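Local coordinates for protein putative fimbrium tip subunit Fim1C (Bacteroides ovatus, PDB 4EPS) that is probably a component of the tip of fimbriae, the filamentous cell-surface appendages that mediate adhesion and biofilm formation, at residues Asn16-Ile22 with Leu151-His157; Asn87-Pro93 with Leu134-Thr140; Gln269-Tyr273 with Lys450-Lys454; Glu285-Lys290 with Lys457-Lys461. All blocks are in the same frame, centred on the assembly; numbering follows the deposited sequence. Where two conformers were deposited one is given.

Contact 1 of 4, residues Asn16-Ile22 with Leu151-His157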
loop_
_atom_site.group_PDB
_atom_site.type_symbol
_atom_site.label_atom_id
_atom_site.label_comp_id
_atom_site.label_asym_id
_atom_site.label_seq_id
_atom_site.Cartn_x
_atom_site.Cartn_y
_atom_site.Cartn_z
ATOM N N ASN A 16 -22.863 47.715 -11.118
ATOM C CA ASN A 16 -22.234 46.403 -11.167
ATOM C C ASN A 16 -20.755 46.598 -10.863
ATOM O O ASN A 16 -20.181 47.613 -11.266
ATOM C CB ASN A 16 -22.473 45.721 -12.524
ATOM C CG ASN A 16 -23.916 45.754 -12.978
ATOM O OD1 ASN A 16 -24.781 45.067 -12.420
ATOM N ND2 ASN A 16 -24.217 46.603 -13.964
ATOM N N VAL A 17 -20.170 45.686 -10.088
ATOM C CA VAL A 17 -18.774 45.769 -9.678
ATOM C C VAL A 17 -18.097 44.418 -9.922
ATOM O O VAL A 17 -18.581 43.380 -9.451
ATOM C CB VAL A 17 -18.675 46.207 -8.180
ATOM C CG1 VAL A 17 -17.227 46.344 -7.767
ATOM C CG2 VAL A 17 -19.421 47.526 -7.929
ATOM N N THR A 18 -16.993 44.432 -10.677
ATOM C CA THR A 18 -16.241 43.212 -10.981
ATOM C C THR A 18 -14.786 43.394 -10.610
ATOM O O THR A 18 -14.176 44.378 -11.012
ATOM C CB THR A 18 -16.351 42.846 -12.486
ATOM O OG1 THR A 18 -17.720 42.770 -12.835
ATOM C CG2 THR A 18 -15.694 41.498 -12.810
ATOM N N ASP A 19 -14.229 42.437 -9.893
ATOM C CA ASP A 19 -12.800 42.453 -9.558
ATOM C C ASP A 19 -12.016 41.809 -10.686
ATOM O O ASP A 19 -12.334 40.690 -11.071
ATOM C CB ASP A 19 -12.554 41.697 -8.245
ATOM C CG ASP A 19 -11.087 41.603 -7.847
ATOM O OD1 ASP A 19 -10.256 42.331 -8.439
ATOM O OD2 ASP A 19 -10.779 40.840 -6.937
ATOM N N THR A 20 -10.981 42.482 -11.196
ATOM C CA THR A 20 -10.151 41.914 -12.268
ATOM C C THR A 20 -9.210 40.844 -11.665
ATOM O O THR A 20 -8.633 40.064 -12.408
ATOM C CB THR A 20 -9.383 43.000 -13.028
ATOM O OG1 THR A 20 -8.500 43.656 -12.131
ATOM C CG2 THR A 20 -10.301 44.025 -13.712
ATOM N N GLY A 21 -9.061 40.853 -10.337
ATOM C CA GLY A 21 -8.281 39.877 -9.576
ATOM C C GLY A 21 -6.801 40.162 -9.428
ATOM O O GLY A 21 -6.243 40.980 -10.160
ATOM N N ILE A 22 -6.175 39.533 -8.433
ATOM C CA ILE A 22 -4.729 39.596 -8.190
ATOM C C ILE A 22 -4.139 38.420 -8.953
ATOM O O ILE A 22 -4.456 37.262 -8.641
ATOM C CB ILE A 22 -4.368 39.570 -6.686
ATOM C CG1 ILE A 22 -5.120 40.673 -5.908
ATOM C CG2 ILE A 22 -2.847 39.678 -6.478
ATOM C CD1 ILE A 22 -4.971 40.646 -4.409
ATOM N N LEU A 151 -23.866 51.183 -14.765
ATOM C CA LEU A 151 -22.457 51.468 -14.533
ATOM C C LEU A 151 -21.820 50.178 -14.155
ATOM O O LEU A 151 -22.232 49.575 -13.149
ATOM C CB LEU A 151 -22.251 52.500 -13.426
ATOM C CG LEU A 151 -22.362 53.940 -13.799
ATOM C CD1 LEU A 151 -22.306 54.790 -12.539
ATOM C CD2 LEU A 151 -21.247 54.340 -14.813
ATOM N N SER A 152 -20.886 49.688 -14.976
ATOM C CA SER A 152 -20.250 48.407 -14.695
ATOM C C SER A 152 -18.753 48.649 -14.542
ATOM O O SER A 152 -18.062 48.983 -15.514
ATOM C CB SER A 152 -20.589 47.389 -15.785
ATOM O OG SER A 152 -20.006 46.132 -15.516
ATOM N N PHE A 153 -18.288 48.601 -13.293
ATOM C CA PHE A 153 -16.901 48.900 -12.964
ATOM C C PHE A 153 -16.020 47.679 -12.963
ATOM O O PHE A 153 -16.418 46.602 -12.497
ATOM C CB PHE A 153 -16.814 49.547 -11.573
ATOM C CG PHE A 153 -17.467 50.902 -11.476
ATOM C CD1 PHE A 153 -16.818 52.039 -11.944
ATOM C CD2 PHE A 153 -18.756 51.035 -10.963
ATOM C CE1 PHE A 153 -17.428 53.292 -11.868
ATOM C CE2 PHE A 153 -19.366 52.299 -10.893
ATOM C CZ PHE A 153 -18.699 53.406 -11.363
ATOM N N GLN A 154 -14.787 47.873 -13.428
ATOM C CA GLN A 154 -13.708 46.883 -13.331
ATOM C C GLN A 154 -12.761 47.421 -12.245
ATOM O O GLN A 154 -12.213 48.510 -12.431
ATOM C CB GLN A 154 -12.960 46.725 -14.685
ATOM C CG GLN A 154 -13.808 46.186 -15.837
ATOM C CD GLN A 154 -14.169 44.743 -15.656
ATOM O OE1 GLN A 154 -13.430 43.962 -15.066
ATOM N NE2 GLN A 154 -15.360 44.386 -16.054
ATOM N N LEU A 155 -12.592 46.704 -11.131
ATOM C CA LEU A 155 -11.694 47.139 -10.038
ATOM C C LEU A 155 -10.389 46.398 -10.081
ATOM O O LEU A 155 -10.390 45.186 -10.335
ATOM C CB LEU A 155 -12.323 46.923 -8.647
ATOM C CG LEU A 155 -13.680 47.571 -8.336
ATOM C CD1 LEU A 155 -14.031 47.341 -6.875
ATOM C CD2 LEU A 155 -13.679 49.093 -8.637
ATOM N N THR A 156 -9.275 47.106 -9.820
ATOM C CA THR A 156 -7.956 46.476 -9.763
ATOM C C THR A 156 -7.398 46.707 -8.338
ATOM O O THR A 156 -7.618 47.771 -7.763
ATOM C CB THR A 156 -7.071 47.025 -10.902
ATOM O OG1 THR A 156 -7.780 46.891 -12.137
ATOM C CG2 THR A 156 -5.747 46.303 -11.030
ATOM N N HIS A 157 -6.695 45.719 -7.791
ATOM C CA HIS A 157 -6.087 45.784 -6.456
ATOM C C HIS A 157 -4.852 46.670 -6.525
ATOM O O HIS A 157 -4.014 46.509 -7.439
ATOM C CB HIS A 157 -5.737 44.372 -5.955
ATOM C CG HIS A 157 -6.934 43.504 -5.719
ATOM N ND1 HIS A 157 -7.414 43.278 -4.445
ATOM C CD2 HIS A 157 -7.719 42.846 -6.607
ATOM C CE1 HIS A 157 -8.440 42.446 -4.585
ATOM N NE2 HIS A 157 -8.670 42.169 -5.870
HETATM O O HOH W 1 -18.783 45.141 -13.401
HETATM O O HOH W 2 -5.798 43.580 -9.550
#
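A parallel strand pairing joins Asn16-Asp19, in a predicted propeptide, to Ser152-Leu155 of the fimbrillin-like region, and it ends in a histidine-carboxylate pair, Asp19 with His157. The two strand axes approach to 4.7 Å and diverge by 19°. Parallel pairing shows in Phe153, which bonds through N to Asn16 O and through O to Thr18 N, the residues flanking its bridge partner Val17. Past the last bridge, Thr20 N still reaches Leu155 O at 2.9 Å. Asp19 CG lies anti to its backbone N (chi1 177°), which carries the carboxylate along the strand to His157. There NE2 donates to OD2 at 2.7 Å; OD2 lies nearly in the ring plane, while the N-H meets its syn side 29° out of the carboxylate plane. OD1 takes Gly21 N from above that plane, an Asx turn; just beyond it Ile22 CG1 lies over one face of the imidazole, 3.5 Å from its centroid. Val17 and Leu155 pack together on one sheet face. On the face bearing Thr18 and Ser152, one water joins Thr18 OG1, Ser152 OG and Phe153 O. Asp133 holds His157 ND1, Phe40 packs on Val17 and Leu155, and Phe153 lies against strands 87-92 and 135-145.

Contact 2 of 4, residues Asn87-Pro93 with Leu134-Thr140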
loop_
_atom_site.group_PDB
_atom_site.type_symbol
_atom_site.label_atom_id
_atom_site.label_comp_id
_atom_site.label_asym_id
_atom_site.label_seq_id
_atom_site.Cartn_x
_atom_site.Cartn_y
_atom_site.Cartn_z
ATOM N N ASN A 87 -17.293 61.123 -16.518
ATOM C CA ASN A 87 -16.400 60.024 -16.145
ATOM C C ASN A 87 -16.783 59.509 -14.756
ATOM O O ASN A 87 -16.814 60.304 -13.816
ATOM C CB ASN A 87 -14.942 60.486 -16.172
ATOM C CG ASN A 87 -14.382 60.639 -17.571
ATOM O OD1 ASN A 87 -14.855 60.036 -18.536
ATOM N ND2 ASN A 87 -13.355 61.451 -17.717
ATOM N N PHE A 88 -17.086 58.197 -14.609
ATOM C CA PHE A 88 -17.433 57.647 -13.298
ATOM C C PHE A 88 -16.267 56.847 -12.760
ATOM O O PHE A 88 -15.545 56.206 -13.536
ATOM C CB PHE A 88 -18.716 56.769 -13.329
ATOM C CG PHE A 88 -19.966 57.553 -13.689
ATOM C CD1 PHE A 88 -20.317 57.760 -15.019
ATOM C CD2 PHE A 88 -20.772 58.100 -12.698
ATOM C CE1 PHE A 88 -21.465 58.489 -15.349
ATOM C CE2 PHE A 88 -21.937 58.791 -13.028
ATOM C CZ PHE A 88 -22.268 58.993 -14.352
ATOM N N TYR A 89 -16.084 56.885 -11.433
ATOM C CA TYR A 89 -14.987 56.172 -10.754
ATOM C C TYR A 89 -15.502 55.484 -9.532
ATOM O O TYR A 89 -16.341 56.058 -8.823
ATOM C CB TYR A 89 -13.881 57.158 -10.310
ATOM C CG TYR A 89 -13.219 57.917 -11.425
ATOM C CD1 TYR A 89 -13.748 59.123 -11.882
ATOM C CD2 TYR A 89 -12.045 57.454 -12.008
ATOM C CE1 TYR A 89 -13.138 59.836 -12.912
ATOM C CE2 TYR A 89 -11.419 58.165 -13.033
ATOM C CZ TYR A 89 -11.965 59.360 -13.469
ATOM O OH TYR A 89 -11.344 60.072 -14.455
ATOM N N ALA A 90 -14.986 54.295 -9.229
ATOM C CA ALA A 90 -15.396 53.630 -7.988
ATOM C C ALA A 90 -14.183 53.059 -7.267
ATOM O O ALA A 90 -13.181 52.726 -7.903
ATOM C CB ALA A 90 -16.412 52.531 -8.259
ATOM N N TYR A 91 -14.285 52.941 -5.945
ATOM C CA TYR A 91 -13.212 52.328 -5.152
ATOM C C TYR A 91 -13.809 51.540 -4.015
ATOM O O TYR A 91 -14.927 51.807 -3.554
ATOM C CB TYR A 91 -12.197 53.381 -4.614
ATOM C CG TYR A 91 -12.757 54.174 -3.451
ATOM C CD1 TYR A 91 -13.711 55.169 -3.657
ATOM C CD2 TYR A 91 -12.424 53.853 -2.136
ATOM C CE1 TYR A 91 -14.274 55.865 -2.588
ATOM C CE2 TYR A 91 -13.021 54.506 -1.058
ATOM C CZ TYR A 91 -13.933 55.525 -1.290
ATOM O OH TYR A 91 -14.544 56.168 -0.244
ATOM N N TYR A 92 -13.011 50.606 -3.528
ATOM C CA TYR A 92 -13.306 49.756 -2.390
ATOM C C TYR A 92 -12.067 49.724 -1.476
ATOM O O TYR A 92 -10.974 49.565 -2.016
ATOM C CB TYR A 92 -13.620 48.327 -2.894
ATOM C CG TYR A 92 -13.756 47.339 -1.754
ATOM C CD1 TYR A 92 -12.637 46.685 -1.234
ATOM C CD2 TYR A 92 -14.989 47.121 -1.137
ATOM C CE1 TYR A 92 -12.741 45.853 -0.120
ATOM C CE2 TYR A 92 -15.109 46.261 -0.047
ATOM C CZ TYR A 92 -13.982 45.634 0.457
ATOM O OH TYR A 92 -14.103 44.794 1.527
ATOM N N PRO A 93 -12.198 49.656 -0.133
ATOM C CA PRO A 93 -13.427 49.808 0.668
ATOM C C PRO A 93 -13.735 51.274 0.909
ATOM O O PRO A 93 -12.815 52.079 1.103
ATOM C CB PRO A 93 -13.084 49.074 1.974
ATOM C CG PRO A 93 -11.571 49.285 2.134
ATOM C CD PRO A 93 -11.004 49.483 0.731
ATOM N N LEU A 134 -7.290 47.597 -0.804
ATOM C CA LEU A 134 -7.688 48.727 -1.641
ATOM C C LEU A 134 -7.810 48.326 -3.125
ATOM O O LEU A 134 -6.890 47.743 -3.709
ATOM C CB LEU A 134 -6.680 49.887 -1.470
ATOM C CG LEU A 134 -6.906 51.117 -2.369
ATOM C CD1 LEU A 134 -8.212 51.849 -2.013
ATOM C CD2 LEU A 134 -5.736 52.111 -2.242
HETATM N N MSE A 135 -8.969 48.663 -3.717
HETATM C CA MSE A 135 -9.288 48.392 -5.126
HETATM C C MSE A 135 -9.874 49.614 -5.763
HETATM O O MSE A 135 -10.716 50.276 -5.150
HETATM C CB MSE A 135 -10.302 47.247 -5.257
HETATM C CG MSE A 135 -9.800 45.915 -4.799
HETATM SE SE MSE A 135 -11.299 44.700 -5.024
HETATM C CE MSE A 135 -11.296 43.983 -3.262
ATOM N N THR A 136 -9.457 49.934 -6.991
ATOM C CA THR A 136 -9.981 51.127 -7.662
ATOM C C THR A 136 -10.312 50.864 -9.120
ATOM O O THR A 136 -9.761 49.951 -9.730
ATOM C CB THR A 136 -8.925 52.264 -7.602
ATOM O OG1 THR A 136 -7.740 51.822 -8.286
ATOM C CG2 THR A 136 -8.592 52.709 -6.156
ATOM N N SER A 137 -11.143 51.727 -9.693
ATOM C CA SER A 137 -11.471 51.705 -11.120
ATOM C C SER A 137 -10.794 52.865 -11.835
ATOM O O SER A 137 -10.398 53.854 -11.208
ATOM C CB SER A 137 -12.989 51.803 -11.324
ATOM O OG SER A 137 -13.413 53.161 -11.328
ATOM N N ASN A 138 -10.756 52.792 -13.159
ATOM C CA ASN A 138 -10.354 53.927 -13.984
ATOM C C ASN A 138 -11.664 54.590 -14.440
ATOM O O ASN A 138 -12.720 54.193 -13.942
ATOM C CB ASN A 138 -9.441 53.491 -15.128
ATOM C CG ASN A 138 -8.038 53.229 -14.639
ATOM O OD1 ASN A 138 -7.471 53.969 -13.826
ATOM N ND2 ASN A 138 -7.465 52.151 -15.084
ATOM N N ALA A 139 -11.600 55.622 -15.292
ATOM C CA ALA A 139 -12.757 56.363 -15.809
ATOM C C ALA A 139 -13.706 55.402 -16.546
ATOM O O ALA A 139 -13.284 54.700 -17.467
ATOM C CB ALA A 139 -12.289 57.479 -16.742
ATOM N N THR A 140 -14.949 55.363 -16.110
ATOM C CA THR A 140 -15.963 54.433 -16.628
ATOM C C THR A 140 -17.143 55.208 -17.202
ATOM O O THR A 140 -17.597 56.168 -16.598
ATOM C CB THR A 140 -16.411 53.490 -15.482
ATOM O OG1 THR A 140 -15.243 52.915 -14.879
ATOM C CG2 THR A 140 -17.353 52.375 -15.947
#
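Tyr92 CG stands anti to its backbone N (chi1 172°), while in Met135, a selenomethionine, CG lies beside the backbone N (chi1 -65°) and the chain bends at chi3; from neighbouring positions on one face of an antiparallel beta pairing in the fimbrillin-like fold, the two side chains run the same way. In the conformer described, Met135 CE comes to 3.6 Å from Tyr92 CD1, and the selenium sits 5.4 Å from the ring centroid, 47° off the normal, an oblique Met-aromatic contact. Pro93 CB, following a cis peptide bond, covers one face of the same ring over its centre, and the phenol oxygen is held by Asp44.

The backbone evidence divides the pairing in two. Tyr92 and Met135 form a hydrogen-bonded pair, with Met135 N donating to Tyr92 O and Tyr92 N to Met135 O, and Tyr91 faces Thr136 in the adjoining non-hydrogen-bonded pair. Phe88 and Thr140 exchange two further bonds, but the register has slipped by one residue between these regions. Ser137 spans the irregularity: its backbone N donates to Ala90 O, and its OG accepts from Ala90 N at 2.9 Å, standing in for a main-chain carbonyl. Within the same irregular region Tyr89 sets its ring beside Ala139, CE2 lying 3.4 Å from Ala139 N, and stacks on Phe109, while strand 45-52 pairs along the far edge of 87-92. Asn138 O receives two hydroxyls from opposite faces of its carbonyl plane, Ser137 OG at 2.9 Å and Thr140 OG1 at 3.0 Å.

Contact 3 of 4, residues Gln269-Tyr273 with Lys450-Lys454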
loop_
_atom_site.group_PDB
_atom_site.type_symbol
_atom_site.label_atom_id
_atom_site.label_comp_id
_atom_site.label_asym_id
_atom_site.label_seq_id
_atom_site.Cartn_x
_atom_site.Cartn_y
_atom_site.Cartn_z
ATOM N N GLN A 269 -2.056 1.129 11.428
ATOM C CA GLN A 269 -2.147 0.020 12.395
ATOM C C GLN A 269 -2.109 0.484 13.821
ATOM O O GLN A 269 -1.474 1.488 14.141
ATOM C CB GLN A 269 -0.955 -0.947 12.186
ATOM C CG GLN A 269 -0.970 -1.638 10.805
ATOM C CD GLN A 269 0.146 -2.627 10.714
ATOM O OE1 GLN A 269 1.327 -2.283 10.505
ATOM N NE2 GLN A 269 -0.190 -3.859 10.928
ATOM N N VAL A 270 -2.700 -0.321 14.713
ATOM C CA VAL A 270 -2.565 -0.092 16.157
ATOM C C VAL A 270 -1.051 -0.129 16.474
ATOM O O VAL A 270 -0.336 -0.996 15.971
ATOM C CB VAL A 270 -3.341 -1.183 16.954
ATOM C CG1 VAL A 270 -3.000 -1.126 18.455
ATOM C CG2 VAL A 270 -4.860 -1.079 16.707
ATOM N N GLY A 271 -0.590 0.793 17.291
ATOM C CA GLY A 271 0.822 0.869 17.639
ATOM C C GLY A 271 1.575 1.911 16.833
ATOM O O GLY A 271 2.725 2.217 17.153
ATOM N N ASP A 272 0.957 2.473 15.771
ATOM C CA ASP A 272 1.636 3.515 14.999
ATOM C C ASP A 272 1.845 4.780 15.865
ATOM O O ASP A 272 1.021 5.067 16.742
ATOM C CB ASP A 272 0.857 3.888 13.741
ATOM C CG ASP A 272 0.897 2.871 12.600
ATOM O OD1 ASP A 272 1.654 1.854 12.714
ATOM O OD2 ASP A 272 0.185 3.085 11.605
ATOM N N TYR A 273 2.937 5.512 15.625
ATOM C CA TYR A 273 3.266 6.746 16.372
ATOM C C TYR A 273 2.518 7.926 15.757
ATOM O O TYR A 273 2.539 8.111 14.536
ATOM C CB TYR A 273 4.808 7.001 16.377
ATOM C CG TYR A 273 5.568 5.869 17.034
ATOM C CD1 TYR A 273 5.728 5.823 18.420
ATOM C CD2 TYR A 273 6.152 4.857 16.270
ATOM C CE1 TYR A 273 6.427 4.780 19.031
ATOM C CE2 TYR A 273 6.828 3.793 16.871
ATOM C CZ TYR A 273 6.983 3.770 18.248
ATOM O OH TYR A 273 7.657 2.731 18.840
ATOM N N LYS A 450 1.257 -4.544 21.946
ATOM C CA LYS A 450 1.093 -3.542 20.873
ATOM C C LYS A 450 1.227 -2.099 21.355
ATOM O O LYS A 450 1.646 -1.254 20.573
ATOM C CB LYS A 450 -0.267 -3.709 20.166
ATOM C CG LYS A 450 -0.340 -4.999 19.352
ATOM C CD LYS A 450 -1.592 -5.072 18.472
ATOM C CE LYS A 450 -1.530 -6.322 17.618
ATOM N NZ LYS A 450 -2.860 -6.693 17.053
ATOM N N LEU A 451 0.836 -1.796 22.602
ATOM C CA LEU A 451 0.898 -0.417 23.070
ATOM C C LEU A 451 2.149 -0.125 23.905
ATOM O O LEU A 451 2.870 0.812 23.579
ATOM C CB LEU A 451 -0.378 -0.051 23.858
ATOM C CG LEU A 451 -1.739 -0.255 23.109
ATOM C CD1 LEU A 451 -2.920 0.124 24.028
ATOM C CD2 LEU A 451 -1.811 0.597 21.815
ATOM N N ASN A 452 2.410 -0.895 24.972
ATOM C CA ASN A 452 3.554 -0.583 25.869
ATOM C C ASN A 452 4.902 -0.670 25.155
ATOM O O ASN A 452 5.788 0.122 25.451
ATOM C CB ASN A 452 3.533 -1.512 27.100
ATOM C CG ASN A 452 2.532 -1.021 28.121
ATOM O OD1 ASN A 452 2.023 0.104 28.033
ATOM N ND2 ASN A 452 2.274 -1.807 29.143
ATOM N N THR A 453 5.029 -1.583 24.189
ATOM C CA THR A 453 6.280 -1.702 23.396
ATOM C C THR A 453 6.568 -0.432 22.565
ATOM O O THR A 453 7.725 -0.189 22.183
ATOM C CB THR A 453 6.220 -2.929 22.482
ATOM O OG1 THR A 453 5.050 -2.836 21.659
ATOM C CG2 THR A 453 6.258 -4.256 23.286
ATOM N N LYS A 454 5.531 0.383 22.293
ATOM C CA LYS A 454 5.705 1.650 21.557
ATOM C C LYS A 454 5.893 2.791 22.532
ATOM O O LYS A 454 6.777 3.621 22.355
ATOM C CB LYS A 454 4.492 1.966 20.637
ATOM C CG LYS A 454 4.010 0.795 19.813
ATOM C CD LYS A 454 5.066 0.250 18.822
ATOM C CE LYS A 454 4.455 -0.857 17.988
ATOM N NZ LYS A 454 4.010 -2.009 18.827
#
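Gly271 and Lys454 make the close-packed half of this contact, whereas Val270 touches Lys450 and Leu451 more loosely. The lysine chain is bent at chi2 (-62°) and again at chi4 (-61°), and it lies along the Gly271 carbonyl: Lys454 CG is 3.3 Å from Gly271 O, with CD and CE also close. That oxygen is buried against aliphatic carbons and has no hydrogen-bonding partner in the model. The same bends turn the ammonium group back onto its own helix, where Lys454 NZ donates to Lys450 O at 3.0 Å, from above the carbonyl plane. Lys454 NZ also donates to Thr453 OG1 at 3.1 Å, a hydroxyl that is bonded to Ser449 O as well.

Gly271, without a side chain, occupies the third position of a type II beta turn running from Gln269 to Asp272, closed by Asp272 N to Gln269 O. Its phi of 99° belongs to that position. Gln269 N also donates to Asp272 OD2, from above the carboxylate plane, so the turn is tied twice; His266 is a second partner of that oxygen. The helix it meets, 446-458, widens into a pi-type turn at 450-452.

Tyr273 extends the snug side. Its side chain crosses that of Lys454 at about a right angle: Tyr273 OH lies 3.5 Å from Lys454 CA, and Lys454 O sits at the ring edge. On the looser side Val270 CG1 stands 4.0 Å from Leu451 CD2 and 4.1 Å from Lys450 CB, while the extended, partly exposed Lys450 chain passes across the valine and packs on Asn284 of the second subunit.

Contact 4 of 4, residues Glu285-Lys290 with Lys457-Lys461. With GOL (glycerol), chain M.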
loop_
_atom_site.group_PDB
_atom_site.type_symbol
_atom_site.label_atom_id
_atom_site.label_comp_id
_atom_site.label_asym_id
_atom_site.label_seq_id
_atom_site.Cartn_x
_atom_site.Cartn_y
_atom_site.Cartn_z
ATOM N N GLU A 285 8.849 1.205 13.320
ATOM C CA GLU A 285 10.033 2.073 13.296
ATOM C C GLU A 285 10.967 1.734 14.502
ATOM O O GLU A 285 10.508 1.692 15.642
ATOM C CB GLU A 285 9.599 3.549 13.291
ATOM C CG GLU A 285 10.734 4.566 13.416
ATOM C CD GLU A 285 11.856 4.417 12.408
ATOM O OE1 GLU A 285 11.572 4.500 11.190
ATOM O OE2 GLU A 285 13.013 4.184 12.831
ATOM N N ALA A 286 12.248 1.437 14.234
ATOM C CA ALA A 286 13.185 1.054 15.314
ATOM C C ALA A 286 13.607 2.264 16.187
ATOM O O ALA A 286 13.790 2.103 17.388
ATOM C CB ALA A 286 14.433 0.388 14.725
ATOM N N GLU A 287 13.720 3.443 15.592
ATOM C CA GLU A 287 14.159 4.661 16.287
ATOM C C GLU A 287 13.159 5.801 16.059
ATOM O O GLU A 287 13.458 6.775 15.367
ATOM C CB GLU A 287 15.577 5.056 15.798
ATOM C CG GLU A 287 16.666 4.117 16.301
ATOM C CD GLU A 287 18.086 4.564 16.000
ATOM O OE1 GLU A 287 18.350 5.006 14.857
ATOM O OE2 GLU A 287 18.941 4.463 16.910
ATOM N N PRO A 288 11.943 5.713 16.638
ATOM C CA PRO A 288 10.968 6.775 16.407
ATOM C C PRO A 288 11.395 8.104 17.011
ATOM O O PRO A 288 11.996 8.108 18.082
ATOM C CB PRO A 288 9.706 6.243 17.107
ATOM C CG PRO A 288 10.178 5.317 18.117
ATOM C CD PRO A 288 11.386 4.653 17.506
ATOM N N ALA A 289 11.066 9.206 16.344
ATOM C CA ALA A 289 11.322 10.548 16.862
ATOM C C ALA A 289 10.418 10.803 18.058
ATOM O O ALA A 289 9.206 10.576 17.976
ATOM C CB ALA A 289 11.076 11.595 15.784
ATOM N N LYS A 290 11.001 11.280 19.161
ATOM C CA LYS A 290 10.262 11.635 20.374
ATOM C C LYS A 290 9.638 13.004 20.196
ATOM O O LYS A 290 8.533 13.241 20.679
ATOM C CB LYS A 290 11.207 11.615 21.598
ATOM C CG LYS A 290 10.524 11.879 22.943
ATOM C CD LYS A 290 11.531 11.713 24.063
ATOM C CE LYS A 290 10.960 12.002 25.420
ATOM N NZ LYS A 290 11.909 11.576 26.486
ATOM N N LYS A 457 9.378 3.580 23.794
ATOM C CA LYS A 457 10.343 4.143 22.834
ATOM C C LYS A 457 10.238 5.660 22.733
ATOM O O LYS A 457 11.172 6.294 22.248
ATOM C CB LYS A 457 10.131 3.521 21.442
ATOM C CG LYS A 457 10.392 2.022 21.421
ATOM C CD LYS A 457 10.645 1.528 20.010
ATOM C CE LYS A 457 10.747 0.029 19.965
ATOM N NZ LYS A 457 10.640 -0.473 18.568
ATOM N N VAL A 458 9.098 6.256 23.147
ATOM C CA VAL A 458 8.882 7.713 23.003
ATOM C C VAL A 458 8.502 8.421 24.316
ATOM O O VAL A 458 8.240 9.637 24.309
ATOM C CB VAL A 458 7.809 8.045 21.933
ATOM C CG1 VAL A 458 8.334 7.774 20.514
ATOM C CG2 VAL A 458 6.500 7.292 22.198
ATOM N N SER A 459 8.443 7.675 25.395
ATOM C CA SER A 459 8.051 8.176 26.715
ATOM C C SER A 459 8.768 7.384 27.796
ATOM O O SER A 459 9.226 6.260 27.523
ATOM C CB SER A 459 6.529 8.044 26.878
ATOM O OG SER A 459 6.038 8.338 28.175
ATOM N N ASP A 460 8.801 7.926 29.030
ATOM C CA ASP A 460 9.401 7.209 30.146
ATOM C C ASP A 460 8.310 6.453 30.923
ATOM O O ASP A 460 8.619 5.736 31.867
ATOM C CB ASP A 460 10.195 8.175 31.048
ATOM C CG ASP A 460 11.438 8.732 30.356
ATOM O OD1 ASP A 460 12.125 7.956 29.640
ATOM O OD2 ASP A 460 11.701 9.940 30.497
ATOM N N LYS A 461 7.039 6.576 30.485
ATOM C CA LYS A 461 5.920 5.902 31.155
ATOM C C LYS A 461 5.165 4.953 30.241
ATOM O O LYS A 461 4.869 5.293 29.097
ATOM C CB LYS A 461 4.933 6.944 31.696
ATOM C CG LYS A 461 5.509 7.872 32.761
ATOM C CD LYS A 461 4.703 9.149 32.883
ATOM C CE LYS A 461 4.804 9.751 34.262
ATOM N NZ LYS A 461 3.801 10.831 34.454
HETATM C C1 GOL M . 12.062 7.538 26.304
HETATM O O1 GOL M . 11.516 8.817 26.607
HETATM C C2 GOL M . 12.893 7.584 25.043
HETATM O O2 GOL M . 13.953 8.529 25.201
HETATM C C3 GOL M . 13.455 6.230 24.671
HETATM O O3 GOL M . 14.432 5.789 25.607
HETATM O O HOH W 3 8.577 0.783 17.174
HETATM O O HOH W 4 13.803 -0.331 18.600
HETATM O O HOH W 5 12.243 8.436 20.848
HETATM O O HOH W 6 10.351 12.381 28.709
#
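This is a water-rich surface contact between the loop joining strands 280-281 and 293-300 and the C-terminal end of helix 446-458, with no direct hydrogen bond from one segment to the other. Its apolar centre is small. Pro288 CG rests 3.8 Å from Lys457 CB and 3.9 Å from Val458 CG1, the proline crossing both side chains at about a right angle. Tyr273 borders all three residues.

Solvent makes most of the polar connections. Lys457 is extended beyond CG, which carries NZ along the loop to within 3.6 Å of Glu285 O; one water links that pair, and a second joins NZ to Ala286 O. A third water donates to both Pro288 O and Lys457 O. Two side-chain-to-backbone bonds lie within the segments: Glu285 OE2 accepts from Glu287 N through its anti lone pair, and Ser459 OG accepts from Lys461 N at 3.1 Å, an ST turn just beyond the helix.

Lys290, with CG anti to its backbone N (chi1 -176°) and the rest of the chain straight, runs past Val458 O, which lies 3.5 Å from Lys290 CG. In the conformers described for Ser459 and Asp460, Lys290 NZ remains 4.3 Å from Asp460 OD2, too far for a salt bridge. A hydroxyl of a glycerol, probably from the crystallisation liquor, bridges the two: Lys290 NZ donates to glycerol O1 at 2.8 Å, and O1 gives a weak bond to Asp460 OD1. A water makes a second link, accepting from NZ and donating weakly to OD2.

Overall arrangement
From the N terminus, residues 16-22 wait until 151-157 to close contact 1, and contact 2 is nested inside that loop, joining 87-93 to 134-140. The two share neighbouring strands, 135-145 and 148-174, and touch directly, with Thr156 N probably bonded to Thr136 O; together they order strands 14-19, 148-174, 135-145 and 87-92. Contacts 3 and 4 open later, at 269-273 and 285-290, and close on helix 446-458 and its end. Their segments alternate, so the loops cross, and contact 3 touches contact 4 through Tyr273. The two pairs lie on opposite sides of the chain's centre; contacts 1 and 3 have centres about 56 Å apart.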